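Local coordinates for protein guanidinopropionase (Pseudomonas aeruginosa, PDB 3NIQ) that hydrolyses 3-guanidinopropanoate to beta-alanine and urea, using two manganese ions per subunit in a homohexamer of the arginase family, at residues 107-112 with 117-122. Residues are numbered along the deposited sequence; the frame is centred on the assembly and turned at random.
Sequences GFYRQV and TLPLSV
The Tyr109 ring meets segment 117-122 by its edge: Pro119 CB lies near the ring plane, 3.7 Å from Tyr109 CE1, and Ser121 OG lies in that plane, beside the phenol oxygen on the CE1 side. Tyr109 OH and Ser121 OG are 2.5 Å apart, a short hydrogen bond in which either hydroxyl could be the donor. With CG anti to its own carbonyl carbon, Tyr109 carries its hydroxyl across to the strand, so that the bond pairs two hydroxyls of buried residues.

At the other end, Thr117 N donates to Val112 O over 3.3 Å; the N-H...O angle of 154° is fairly straight, but the donor is tilted 27° from the carbonyl plane. Val112 CG1 packs 4.0 Å from Thr117 CB, the two side chains crossing nearly at a right angle, while Thr117 OG1 turns to the carbonyls of Pro32 and Leu35.

The axes of helix 107-112 and strand 118-122 come within 9.4 Å at 137°, nearer antiparallel than parallel. Helix 98-114 is the beta-alpha-beta crossover linking parallel strands 85-90 and 118-123, on either side of strand 37-42, in the arginase-family alpha/beta fold. Ile40 of strand 37-42 touches Tyr109 and Pro119, Ile132 of helix 129-136 touches Tyr109 and Ser121, and helix 294-317 packs on Leu120 across the sheet.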
loop_
_atom_site.group_PDB
_atom_site.type_symbol
_atom_site.label_atom_id
_atom_site.label_comp_id
_atom_site.label_asym_id
_atom_site.label_seq_id
_atom_site.Cartn_x
_atom_site.Cartn_y
_atom_site.Cartn_z
ATOM N N GLY A 107 -21.395 2.102 -31.521
ATOM C CA GLY A 107 -21.351 3.131 -32.567
ATOM C C GLY A 107 -19.916 3.502 -32.920
ATOM O O GLY A 107 -19.557 3.612 -34.089
ATOM N N PHE A 108 -19.079 3.652 -31.895
ATOM C CA PHE A 108 -17.665 3.890 -32.094
ATOM C C PHE A 108 -17.000 2.749 -32.866
ATOM O O PHE A 108 -16.279 2.972 -33.848
ATOM C CB PHE A 108 -16.999 4.077 -30.724
ATOM C CG PHE A 108 -15.542 4.445 -30.795
ATOM C CD1 PHE A 108 -15.155 5.757 -31.060
ATOM C CD2 PHE A 108 -14.564 3.488 -30.570
ATOM C CE1 PHE A 108 -13.784 6.114 -31.120
ATOM C CE2 PHE A 108 -13.200 3.818 -30.636
ATOM C CZ PHE A 108 -12.810 5.141 -30.915
ATOM N N TYR A 109 -17.232 1.515 -32.426
ATOM C CA TYR A 109 -16.586 0.382 -33.068
ATOM C C TYR A 109 -17.086 0.126 -34.486
ATOM O O TYR A 109 -16.349 -0.403 -35.299
ATOM C CB TYR A 109 -16.675 -0.890 -32.198
ATOM C CG TYR A 109 -15.599 -0.882 -31.128
ATOM C CD1 TYR A 109 -14.369 -1.524 -31.340
ATOM C CD2 TYR A 109 -15.780 -0.183 -29.942
ATOM C CE1 TYR A 109 -13.354 -1.483 -30.374
ATOM C CE2 TYR A 109 -14.748 -0.131 -28.957
ATOM C CZ TYR A 109 -13.563 -0.794 -29.180
ATOM O OH TYR A 109 -12.548 -0.759 -28.252
ATOM N N ARG A 110 -18.337 0.473 -34.771
ATOM C CA ARG A 110 -18.838 0.416 -36.171
ATOM C C ARG A 110 -18.009 1.319 -37.095
ATOM O O ARG A 110 -17.746 0.970 -38.244
ATOM C CB ARG A 110 -20.305 0.833 -36.248
ATOM C CG ARG A 110 -21.279 -0.204 -35.675
ATOM C CD ARG A 110 -22.654 -0.062 -36.285
ATOM N NE ARG A 110 -23.644 -0.982 -35.706
ATOM C CZ ARG A 110 -24.876 -1.127 -36.195
ATOM N NH1 ARG A 110 -25.247 -0.432 -37.274
ATOM N NH2 ARG A 110 -25.736 -1.964 -35.616
ATOM N N GLN A 111 -17.604 2.478 -36.580
ATOM C CA GLN A 111 -16.783 3.422 -37.345
ATOM C C GLN A 111 -15.390 2.869 -37.545
ATOM O O GLN A 111 -14.820 2.955 -38.638
ATOM C CB GLN A 111 -16.653 4.744 -36.586
ATOM C CG GLN A 111 -17.856 5.668 -36.696
ATOM C CD GLN A 111 -17.790 6.808 -35.687
ATOM O OE1 GLN A 111 -17.160 6.687 -34.632
ATOM N NE2 GLN A 111 -18.448 7.916 -36.002
ATOM N N VAL A 112 -14.815 2.339 -36.466
ATOM C CA VAL A 112 -13.501 1.729 -36.535
ATOM C C VAL A 112 -13.557 0.606 -37.596
ATOM O O VAL A 112 -12.725 0.553 -38.489
ATOM C CB VAL A 112 -13.065 1.172 -35.143
ATOM C CG1 VAL A 112 -11.799 0.326 -35.260
ATOM C CG2 VAL A 112 -12.885 2.306 -34.150
ATOM N N THR A 117 -10.114 -0.853 -39.911
ATOM C CA THR A 117 -9.079 -0.858 -38.864
ATOM C C THR A 117 -9.313 -2.019 -37.876
ATOM O O THR A 117 -10.447 -2.257 -37.458
ATOM C CB THR A 117 -9.066 0.518 -38.146
ATOM O OG1 THR A 117 -8.922 1.554 -39.126
ATOM C CG2 THR A 117 -7.928 0.639 -37.133
ATOM N N LEU A 118 -8.258 -2.754 -37.530
ATOM C CA LEU A 118 -8.365 -3.808 -36.527
ATOM C C LEU A 118 -8.215 -3.210 -35.129
ATOM O O LEU A 118 -7.248 -2.515 -34.875
ATOM C CB LEU A 118 -7.302 -4.891 -36.727
ATOM C CG LEU A 118 -7.196 -5.566 -38.100
ATOM C CD1 LEU A 118 -6.232 -6.732 -38.028
ATOM C CD2 LEU A 118 -8.564 -6.030 -38.588
ATOM N N PRO A 119 -9.185 -3.474 -34.234
ATOM C CA PRO A 119 -9.138 -2.908 -32.894
ATOM C C PRO A 119 -8.364 -3.762 -31.887
ATOM O O PRO A 119 -8.558 -4.971 -31.784
ATOM C CB PRO A 119 -10.617 -2.824 -32.497
ATOM C CG PRO A 119 -11.215 -4.067 -33.182
ATOM C CD PRO A 119 -10.446 -4.206 -34.489
ATOM N N LEU A 120 -7.496 -3.109 -31.127
ATOM C CA LEU A 120 -6.829 -3.748 -30.019
ATOM C C LEU A 120 -7.217 -2.921 -28.798
ATOM O O LEU A 120 -6.780 -1.788 -28.663
ATOM C CB LEU A 120 -5.307 -3.772 -30.222
ATOM C CG LEU A 120 -4.524 -4.303 -28.999
ATOM C CD1 LEU A 120 -5.095 -5.610 -28.450
ATOM C CD2 LEU A 120 -3.058 -4.515 -29.349
ATOM N N SER A 121 -8.081 -3.479 -27.954
ATOM C CA SER A 121 -8.821 -2.677 -26.977
ATOM C C SER A 121 -8.455 -3.048 -25.553
ATOM O O SER A 121 -8.124 -4.214 -25.263
ATOM C CB SER A 121 -10.337 -2.858 -27.169
ATOM O OG SER A 121 -10.721 -2.490 -28.486
ATOM N N VAL A 122 -8.505 -2.053 -24.676
ATOM C CA VAL A 122 -8.248 -2.261 -23.240
ATOM C C VAL A 122 -9.501 -1.859 -22.482
ATOM O O VAL A 122 -9.983 -0.759 -22.661
ATOM C CB VAL A 122 -7.050 -1.428 -22.750
ATOM C CG1 VAL A 122 -6.771 -1.669 -21.255
ATOM C CG2 VAL A 122 -5.788 -1.754 -23.586
#